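Local atomic coordinates of carboxypeptidase A (PDB entry 1JQG), a protein that probably removes C-terminal amino acids from peptides as a zinc-dependent carboxypeptidase, and is seen here as a proenzyme with its activation peptide. Residues E126-A129 / Y130-L134; T203-D206 / L207-I211; V352-I355 / F356-L359; T409-G412 / I413-G416. One frame throughout, in Å; residues are numbered along the deposited sequence.

All four contacts are local, each within one continuous run of chain, and they follow one another from contact 1 to contact 4. Contact 1 lies in helix 124-137, contact 2 enters the short helix 206-209, contact 3 joins strand 351-354 to helix 355-358, and contact 4 lies in helix 402-421. Contacts 2 and 4 touch, with centres about 13 Å apart: Glu-204 and Lys-414 form a salt bridge, and Leu-207 packs on Trp-410, joining helices 206-209 and 402-421. Contacts 1 and 3 lie on opposite sides of the chain's centre. Contact 3, at an outer strand of the mixed sheet, is near the zinc site: the Leu-359 side chain is about 8 Å from the zinc ion.

Contact 1: residues E126-A129 / Y130-L134; sequences EVDA and YLQEL
Helix 124-137 brings Val-127 and Leu-131 together on one face, four residues and one turn apart. Val-127 CG1 lies 4.4 Å from Leu-131 CG, a loose apolar contact. With chi1 of -58°, Leu-131 CG stands beside its own backbone N and so leans back over the preceding turn, where it comes 3.2 Å from Val-127 O. Leu-131 N donates to Val-127 O at 3.0 Å in a nearly straight bond (N-H...O 172°). Two further i to i+4 bonds flank it: Tyr-130 N to Glu-126 O at 3.0 Å, and Glu-133 N to Ala-129 O at 3.2 Å, the latter more bent at 137°. Glu-133 CG also lies 3.2 Å from Ala-129 O. The buried flank meets helix 187-200 through Val-127 on Leu-188 and Tyr-130 on Ile-200, while Leu-131 reaches Leu-159 of strand 155-161. Replacing Leu-131 by an alanine would probably leave a gap between Val-127 and Leu-159. The polar flank differs: Asp-128 pairs with Lys-157, Glu-133 with Lys-136, and Glu-126 with Lys-120 and Ser-123 N. The chemistry is thus that of an amphipathic helix, with apolar groups toward helix 187-200 and strand 155-161 and acids answered by lysines.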
loop_
_atom_site.group_PDB
_atom_site.type_symbol
_atom_site.label_atom_id
_atom_site.label_comp_id
_atom_site.label_asym_id
_atom_site.label_seq_id
_atom_site.Cartn_x
_atom_site.Cartn_y
_atom_site.Cartn_z
ATOM N N GLU A 126 -10.899 -6.825 14.147
ATOM C CA GLU A 126 -10.357 -6.098 15.269
ATOM C C GLU A 126 -10.239 -4.610 14.968
ATOM O O GLU A 126 -10.561 -3.773 15.790
ATOM C CB GLU A 126 -8.986 -6.619 15.743
ATOM C CG GLU A 126 -8.993 -8.118 16.038
ATOM C CD GLU A 126 -7.648 -8.628 16.494
ATOM O OE1 GLU A 126 -7.348 -8.465 17.704
ATOM O OE2 GLU A 126 -6.906 -9.171 15.649
ATOM N N VAL A 127 -9.896 -4.263 13.735
ATOM C CA VAL A 127 -9.782 -2.866 13.291
ATOM C C VAL A 127 -11.164 -2.242 13.191
ATOM O O VAL A 127 -11.424 -1.138 13.603
ATOM C CB VAL A 127 -9.034 -2.716 11.963
ATOM C CG1 VAL A 127 -9.040 -1.257 11.490
ATOM C CG2 VAL A 127 -7.606 -3.208 12.093
ATOM N N ASP A 128 -12.110 -3.013 12.667
ATOM C CA ASP A 128 -13.492 -2.573 12.519
ATOM C C ASP A 128 -14.107 -2.264 13.876
ATOM O O ASP A 128 -14.866 -1.306 14.069
ATOM C CB ASP A 128 -14.306 -3.653 11.816
ATOM C CG ASP A 128 -15.716 -3.221 11.540
ATOM O OD1 ASP A 128 -16.528 -3.619 12.389
ATOM O OD2 ASP A 128 -15.961 -2.519 10.525
ATOM N N ALA A 129 -13.869 -3.138 14.856
ATOM C CA ALA A 129 -14.411 -2.938 16.206
ATOM C C ALA A 129 -13.743 -1.751 16.888
ATOM O O ALA A 129 -14.371 -0.963 17.582
ATOM C CB ALA A 129 -14.253 -4.150 17.105
ATOM N N TYR A 130 -12.427 -1.633 16.719
ATOM C CA TYR A 130 -11.618 -0.584 17.299
ATOM C C TYR A 130 -12.111 0.802 16.875
ATOM O O TYR A 130 -12.250 1.669 17.732
ATOM C CB TYR A 130 -10.156 -0.760 16.894
ATOM C CG TYR A 130 -9.204 0.349 17.328
ATOM C CD1 TYR A 130 -9.097 0.704 18.671
ATOM C CD2 TYR A 130 -8.423 1.020 16.404
ATOM C CE1 TYR A 130 -8.204 1.673 19.083
ATOM C CE2 TYR A 130 -7.557 2.028 16.790
ATOM C CZ TYR A 130 -7.435 2.328 18.142
ATOM O OH TYR A 130 -6.535 3.298 18.471
ATOM N N LEU A 131 -12.314 0.985 15.572
ATOM C CA LEU A 131 -12.833 2.247 15.058
ATOM C C LEU A 131 -14.100 2.707 15.744
ATOM O O LEU A 131 -14.256 3.908 15.983
ATOM C CB LEU A 131 -13.093 2.187 13.538
ATOM C CG LEU A 131 -11.870 1.838 12.670
ATOM C CD1 LEU A 131 -12.221 1.900 11.186
ATOM C CD2 LEU A 131 -10.672 2.715 13.035
ATOM N N GLN A 132 -15.017 1.763 15.975
ATOM C CA GLN A 132 -16.290 2.051 16.643
ATOM C C GLN A 132 -16.154 2.389 18.106
ATOM O O GLN A 132 -16.929 3.166 18.669
ATOM C CB GLN A 132 -17.247 0.867 16.471
ATOM C CG GLN A 132 -17.674 0.654 15.033
ATOM C CD GLN A 132 -18.429 -0.636 14.834
ATOM O OE1 GLN A 132 -17.969 -1.569 14.157
ATOM N NE2 GLN A 132 -19.584 -0.721 15.442
ATOM N N GLU A 133 -15.146 1.876 18.770
ATOM C CA GLU A 133 -14.890 2.081 20.177
ATOM C C GLU A 133 -14.295 3.456 20.402
ATOM O O GLU A 133 -14.571 4.205 21.370
ATOM C CB GLU A 133 -13.965 1.014 20.757
ATOM C CG GLU A 133 -14.558 -0.401 20.733
ATOM C CD GLU A 133 -15.862 -0.482 21.529
ATOM O OE1 GLU A 133 -15.733 -0.231 22.749
ATOM O OE2 GLU A 133 -16.919 -0.782 20.939
ATOM N N LEU A 134 -13.531 3.891 19.424
ATOM C CA LEU A 134 -12.902 5.206 19.440
ATOM C C LEU A 134 -13.951 6.295 19.361
ATOM O O LEU A 134 -13.899 7.297 20.102
ATOM C CB LEU A 134 -11.932 5.249 18.240
ATOM C CG LEU A 134 -10.481 5.599 18.528
ATOM C CD1 LEU A 134 -9.863 4.780 19.651
ATOM C CD2 LEU A 134 -9.652 5.415 17.254
#

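Contact 2: residues T203-D206 / L207-I211; sequences TESD and LINNI
The carboxylates of Glu-204 and Asp-206 each turn a face to Leu-207, and their planes are only about 22° apart. Over the Glu-204 group sits Leu-207 CD1, 4.1 Å from Glu-204 CD and close to the plane normal. Against the Asp-206 group it is the backbone that approaches: Leu-207 N lies 3.2 Å from Asp-206 CG, nearly straight above that carbon. An amide N-H so placed is poorly aimed at OD1, to which it is not hydrogen-bonded. The cause is torsional, since chi1 of 66° sets Asp-206 CG between its backbone N and carbonyl carbon, folding the acid back over the following peptide. Three of the four oxygens form salt bridges: Glu-204 OE1 with Lys-414 NZ, and Glu-204 OE2 and Asp-206 OD2 with Arg-418 NH1. A third flat group, the Asn-209 amide, brings ND2 to 3.8 Å from Ser-205 CB.

Backbone bonds mark the turn. Asn-209 N donates to Ser-205 O at 3.0 Å (N-H...O 163°), and Asn-210 N to Asp-206 O at 3.1 Å. Weak bonds of the i to i+3 type run from Leu-207 N to Glu-204 O and from Ile-208 N to Ser-205 O. Ile-208 CG1 also crowds Ser-205 O, at 3.2 Å.

This short helix 206-209 links helix 187-200 to strand 212-216. Leu-207 packs on Leu-198 of the former and on Trp-410 of helix 402-421, its carbonyl O receives Trp-213 NE1 from the strand, and Ile-211 packs on Ala-417 as the chain enters the sheet.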
loop_
_atom_site.group_PDB
_atom_site.type_symbol
_atom_site.label_atom_id
_atom_site.label_comp_id
_atom_site.label_asym_id
_atom_site.label_seq_id
_atom_site.Cartn_x
_atom_site.Cartn_y
_atom_site.Cartn_z
ATOM N N THR A 203 0.443 14.549 21.294
ATOM C CA THR A 203 1.569 15.332 21.773
ATOM C C THR A 203 1.828 16.587 20.946
ATOM O O THR A 203 2.624 17.469 21.314
ATOM C CB THR A 203 2.849 14.482 21.873
ATOM O OG1 THR A 203 3.104 13.804 20.649
ATOM C CG2 THR A 203 2.733 13.456 23.007
ATOM N N GLU A 204 1.141 16.722 19.817
ATOM C CA GLU A 204 1.251 17.846 18.906
ATOM C C GLU A 204 -0.115 18.405 18.550
ATOM O O GLU A 204 -0.680 17.962 17.556
ATOM C CB GLU A 204 1.999 17.463 17.636
ATOM C CG GLU A 204 3.481 17.183 17.863
ATOM C CD GLU A 204 4.170 16.561 16.662
ATOM O OE1 GLU A 204 4.495 15.355 16.757
ATOM O OE2 GLU A 204 4.326 17.360 15.707
ATOM N N SER A 205 -0.518 19.463 19.227
ATOM C CA SER A 205 -1.834 20.058 19.096
ATOM C C SER A 205 -2.085 20.748 17.765
ATOM O O SER A 205 -3.214 20.849 17.297
ATOM C CB SER A 205 -2.040 21.069 20.244
ATOM O OG SER A 205 -1.068 22.086 20.149
ATOM N N ASP A 206 -1.007 21.214 17.103
ATOM C CA ASP A 206 -1.173 21.896 15.824
ATOM C C ASP A 206 -1.757 20.991 14.738
ATOM O O ASP A 206 -2.567 21.448 13.910
ATOM C CB ASP A 206 0.153 22.494 15.385
ATOM C CG ASP A 206 1.225 21.478 15.055
ATOM O OD1 ASP A 206 1.591 20.619 15.881
ATOM O OD2 ASP A 206 1.699 21.572 13.889
ATOM N N LEU A 207 -1.408 19.691 14.788
ATOM C CA LEU A 207 -1.830 18.741 13.773
ATOM C C LEU A 207 -3.315 18.404 13.823
ATOM O O LEU A 207 -3.886 18.055 12.801
ATOM C CB LEU A 207 -1.037 17.440 13.856
ATOM C CG LEU A 207 0.481 17.546 13.624
ATOM C CD1 LEU A 207 1.153 16.207 13.884
ATOM C CD2 LEU A 207 0.854 17.981 12.224
ATOM N N ILE A 208 -3.937 18.496 14.985
ATOM C CA ILE A 208 -5.357 18.246 15.125
ATOM C C ILE A 208 -6.224 19.488 15.055
ATOM O O ILE A 208 -7.334 19.396 14.529
ATOM C CB ILE A 208 -5.682 17.505 16.436
ATOM C CG1 ILE A 208 -4.968 18.139 17.618
ATOM C CG2 ILE A 208 -5.269 16.052 16.309
ATOM C CD1 ILE A 208 -5.487 17.811 18.995
ATOM N N ASN A 209 -5.717 20.608 15.576
ATOM C CA ASN A 209 -6.449 21.855 15.548
ATOM C C ASN A 209 -6.576 22.508 14.166
ATOM O O ASN A 209 -7.638 23.055 13.847
ATOM C CB ASN A 209 -5.812 22.845 16.558
ATOM C CG ASN A 209 -6.254 22.558 17.978
ATOM O OD1 ASN A 209 -7.448 22.329 18.207
ATOM N ND2 ASN A 209 -5.324 22.560 18.905
ATOM N N ASN A 210 -5.469 22.528 13.421
ATOM C CA ASN A 210 -5.467 23.211 12.122
ATOM C C ASN A 210 -5.747 22.331 10.912
ATOM O O ASN A 210 -5.681 22.769 9.778
ATOM C CB ASN A 210 -4.149 23.967 11.967
ATOM C CG ASN A 210 -4.005 25.063 13.019
ATOM O OD1 ASN A 210 -4.938 25.859 13.227
ATOM N ND2 ASN A 210 -2.827 25.083 13.645
ATOM N N ILE A 211 -5.840 21.020 11.070
ATOM C CA ILE A 211 -6.019 20.069 10.006
ATOM C C ILE A 211 -7.153 19.071 10.264
ATOM O O ILE A 211 -7.261 18.520 11.365
ATOM C CB ILE A 211 -4.702 19.307 9.713
ATOM C CG1 ILE A 211 -3.542 20.279 9.408
ATOM C CG2 ILE A 211 -4.877 18.381 8.503
ATOM C CD1 ILE A 211 -2.165 19.666 9.307
#

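Contact 3: residues V352-I355 / F356-L359; sequences VGNI and FHVL
Asn-354 occupies the N-cap position where strand 351-354, an outer strand of the mixed sheet, turns directly into the short helix 355-358, and it meets His-357 and Val-358 across that turn. The backbone bonds define the helical turn: Val-358 N donates to Asn-354 O at 2.9 Å (N-H...O 161°), and Leu-359 N to Ile-355 O at 3.0 Å.

Contacts of flat groups come next. One end of the Asn-354 amide lies over a face of the His-357 imidazole, near its rim, with the two planes 57° apart, so this is no parallel stack. Asn-354 CB touches the same ring at His-357 CD2, 3.5 Å away. Chi1 of 178° carries the amide away from its own backbone N and forward over the first turn. An alanine here is likely to leave the imidazole freer to turn and to take the polar group from beside the first-turn N-H groups.

Outer partners place the turn. Val-358 and Leu-359 pack on Met-311 of strand 311-314, the side chain of Leu-359 is about 5 Å from that of Glu-382, the predicted catalytic residue, and Val-358 O accepts a hydrogen bond from Arg-59 NH2, in the activation peptide.

Steric fit closes the list. Gly-353 has a fully extended backbone that calls for glycine, and any CB would strike Val-358 CG2. Val-358 CG2 stands 4.0 Å from Gly-353 CA and 3.3 Å from Asn-354 O.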
loop_
_atom_site.group_PDB
_atom_site.type_symbol
_atom_site.label_atom_id
_atom_site.label_comp_id
_atom_site.label_asym_id
_atom_site.label_seq_id
_atom_site.Cartn_x
_atom_site.Cartn_y
_atom_site.Cartn_z
ATOM N N VAL A 352 12.990 9.337 -3.662
ATOM C CA VAL A 352 11.940 10.227 -4.067
ATOM C C VAL A 352 11.911 10.359 -5.591
ATOM O O VAL A 352 12.926 10.526 -6.237
ATOM C CB VAL A 352 12.075 11.628 -3.410
ATOM C CG1 VAL A 352 10.804 12.438 -3.734
ATOM C CG2 VAL A 352 12.177 11.544 -1.887
ATOM N N GLY A 353 10.751 10.369 -6.203
ATOM C CA GLY A 353 10.637 10.585 -7.609
ATOM C C GLY A 353 9.301 10.224 -8.257
ATOM O O GLY A 353 8.363 9.789 -7.610
ATOM N N ASN A 354 9.238 10.419 -9.572
ATOM C CA ASN A 354 8.109 10.047 -10.400
ATOM C C ASN A 354 7.954 8.516 -10.470
ATOM O O ASN A 354 8.969 7.832 -10.548
ATOM C CB ASN A 354 8.305 10.704 -11.784
ATOM C CG ASN A 354 7.204 10.352 -12.758
ATOM O OD1 ASN A 354 6.152 10.941 -12.652
ATOM N ND2 ASN A 354 7.425 9.410 -13.655
ATOM N N ILE A 355 6.726 8.037 -10.535
ATOM C CA ILE A 355 6.334 6.664 -10.576
ATOM C C ILE A 355 6.908 5.931 -11.779
ATOM O O ILE A 355 7.546 4.906 -11.583
ATOM C CB ILE A 355 4.791 6.476 -10.597
ATOM C CG1 ILE A 355 4.183 7.022 -9.299
ATOM C CG2 ILE A 355 4.431 4.994 -10.726
ATOM C CD1 ILE A 355 2.656 7.058 -9.285
ATOM N N PHE A 356 6.718 6.501 -12.973
ATOM C CA PHE A 356 7.221 5.945 -14.209
ATOM C C PHE A 356 8.743 5.874 -14.211
ATOM O O PHE A 356 9.272 4.905 -14.733
ATOM C CB PHE A 356 6.749 6.789 -15.398
ATOM C CG PHE A 356 7.187 6.309 -16.750
ATOM C CD1 PHE A 356 6.450 5.399 -17.472
ATOM C CD2 PHE A 356 8.360 6.805 -17.315
ATOM C CE1 PHE A 356 6.872 4.966 -18.722
ATOM C CE2 PHE A 356 8.810 6.379 -18.556
ATOM C CZ PHE A 356 8.061 5.447 -19.245
ATOM N N HIS A 357 9.407 6.903 -13.709
ATOM C CA HIS A 357 10.835 7.037 -13.715
ATOM C C HIS A 357 11.510 6.071 -12.773
ATOM O O HIS A 357 12.523 5.489 -13.159
ATOM C CB HIS A 357 11.276 8.469 -13.361
ATOM C CG HIS A 357 10.921 9.495 -14.398
ATOM N ND1 HIS A 357 10.749 9.166 -15.742
ATOM C CD2 HIS A 357 10.727 10.831 -14.308
ATOM C CE1 HIS A 357 10.447 10.252 -16.425
ATOM N NE2 HIS A 357 10.425 11.273 -15.577
ATOM N N VAL A 358 10.983 5.936 -11.561
ATOM C CA VAL A 358 11.578 5.046 -10.553
ATOM C C VAL A 358 11.224 3.591 -10.778
ATOM O O VAL A 358 12.071 2.701 -10.772
ATOM C CB VAL A 358 11.148 5.477 -9.142
ATOM C CG1 VAL A 358 11.650 4.565 -8.033
ATOM C CG2 VAL A 358 11.633 6.922 -8.910
ATOM N N LEU A 359 9.940 3.269 -10.923
ATOM C CA LEU A 359 9.511 1.884 -11.107
ATOM C C LEU A 359 9.248 1.579 -12.568
ATOM O O LEU A 359 10.192 1.300 -13.324
ATOM C CB LEU A 359 8.270 1.546 -10.259
ATOM C CG LEU A 359 8.453 1.715 -8.738
ATOM C CD1 LEU A 359 7.135 1.500 -7.981
ATOM C CD2 LEU A 359 9.529 0.746 -8.279
#

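Contact 4: residues T409-G412 / I413-G416; sequences TWEG and IKVG
Ile-413 meets two side chains of the preceding turn, Thr-409 and Trp-410, with different branches. Ile-413 CD1 reaches Thr-409 CG2 at 3.6 Å, while Ile-413 CG2 lies 3.8 Å from Trp-410 CZ3, approaching the indole obliquely. Ile-413 N donates to Thr-409 O at 2.9 Å. The Thr-409 hydroxyl is turned back to Ala-405 O, which leaves its methyl to face the isoleucine.

Lys-414 follows, with a nearly straight bond from its N to Trp-410 O at 3.1 Å (172°). Chi1 of 68° puts CG between the backbone N and carbonyl carbon, and the chain then runs out extended, crossing the tryptophan at about a right angle. Lys-414 CD stands 4.2 Å from the centroid of the five-membered ring of Trp-410, 26° from its normal: a CH-pi contact over the face. Beyond the ring, Lys-414 NZ forms a salt bridge with Glu-411 OE2, weak as a hydrogen bond at 3.3 Å. The bent glutamate and the end of the lysine lie side by side. The stronger partner of Lys-414 NZ is Glu-204 OE1; Glu-411 is the weaker second acid.

Val-415 brings CG2 to 3.3 Å from Glu-411 O and packs on Gln-334 and Ala-338 of helix 325-340. Gly-416 completes the run, its N bonded to Gly-412 O at 3.0 Å.

Thr-409 rests on Tyr-381 and Leu-383 of strand 377-383 and Trp-410 on helix 187-200, so helix 402-421 packs against the mixed sheet and its neighbouring helices, as in the alpha/beta fold of M14 carboxypeptidases.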
loop_
_atom_site.group_PDB
_atom_site.type_symbol
_atom_site.label_atom_id
_atom_site.label_comp_id
_atom_site.label_asym_id
_atom_site.label_seq_id
_atom_site.Cartn_x
_atom_site.Cartn_y
_atom_site.Cartn_z
ATOM N N THR A 409 7.180 6.266 9.829
ATOM C CA THR A 409 6.340 6.848 8.813
ATOM C C THR A 409 5.634 8.100 9.291
ATOM O O THR A 409 5.452 9.061 8.539
ATOM C CB THR A 409 5.280 5.835 8.311
ATOM O OG1 THR A 409 5.922 4.585 8.022
ATOM C CG2 THR A 409 4.573 6.304 7.042
ATOM N N TRP A 410 5.310 8.144 10.587
ATOM C CA TRP A 410 4.532 9.268 11.122
ATOM C C TRP A 410 5.387 10.541 11.088
ATOM O O TRP A 410 4.897 11.668 10.960
ATOM C CB TRP A 410 4.014 8.959 12.517
ATOM C CG TRP A 410 3.263 10.082 13.179
ATOM C CD1 TRP A 410 3.556 10.722 14.358
ATOM C CD2 TRP A 410 2.055 10.672 12.680
ATOM N NE1 TRP A 410 2.592 11.682 14.610
ATOM C CE2 TRP A 410 1.659 11.665 13.598
ATOM C CE3 TRP A 410 1.269 10.474 11.558
ATOM C CZ2 TRP A 410 0.520 12.448 13.429
ATOM C CZ3 TRP A 410 0.127 11.229 11.354
ATOM C CH2 TRP A 410 -0.218 12.195 12.293
ATOM N N GLU A 411 6.696 10.372 11.229
ATOM C CA GLU A 411 7.653 11.449 11.070
ATOM C C GLU A 411 7.527 12.108 9.702
ATOM O O GLU A 411 7.699 13.323 9.577
ATOM C CB GLU A 411 9.094 10.972 11.316
ATOM C CG GLU A 411 9.359 10.381 12.679
ATOM C CD GLU A 411 9.000 11.407 13.766
ATOM O OE1 GLU A 411 9.680 12.451 13.649
ATOM O OE2 GLU A 411 8.122 11.215 14.662
ATOM N N GLY A 412 7.364 11.287 8.656
ATOM C CA GLY A 412 7.260 11.812 7.294
ATOM C C GLY A 412 5.892 12.411 7.012
ATOM O O GLY A 412 5.750 13.430 6.357
ATOM N N ILE A 413 4.864 11.757 7.538
ATOM C CA ILE A 413 3.487 12.175 7.335
ATOM C C ILE A 413 3.209 13.552 7.932
ATOM O O ILE A 413 2.588 14.362 7.273
ATOM C CB ILE A 413 2.495 11.110 7.870
ATOM C CG1 ILE A 413 2.694 9.798 7.123
ATOM C CG2 ILE A 413 1.053 11.598 7.738
ATOM C CD1 ILE A 413 1.795 8.626 7.420
ATOM N N LYS A 414 3.584 13.798 9.187
ATOM C CA LYS A 414 3.298 15.067 9.820
ATOM C C LYS A 414 4.080 16.221 9.186
ATOM O O LYS A 414 3.692 17.410 9.138
ATOM C CB LYS A 414 3.532 15.015 11.339
ATOM C CG LYS A 414 4.940 14.864 11.833
ATOM C CD LYS A 414 4.933 14.472 13.337
ATOM C CE LYS A 414 6.331 13.967 13.738
ATOM N NZ LYS A 414 6.449 14.022 15.213
ATOM N N VAL A 415 5.258 15.928 8.646
ATOM C CA VAL A 415 6.093 16.912 7.988
ATOM C C VAL A 415 5.416 17.273 6.682
ATOM O O VAL A 415 5.442 18.450 6.291
ATOM C CB VAL A 415 7.511 16.412 7.740
ATOM C CG1 VAL A 415 8.228 17.217 6.677
ATOM C CG2 VAL A 415 8.382 16.492 8.997
ATOM N N GLY A 416 4.844 16.238 6.055
ATOM C CA GLY A 416 4.177 16.429 4.772
ATOM C C GLY A 416 2.863 17.181 4.929
ATOM O O GLY A 416 2.585 18.120 4.158
#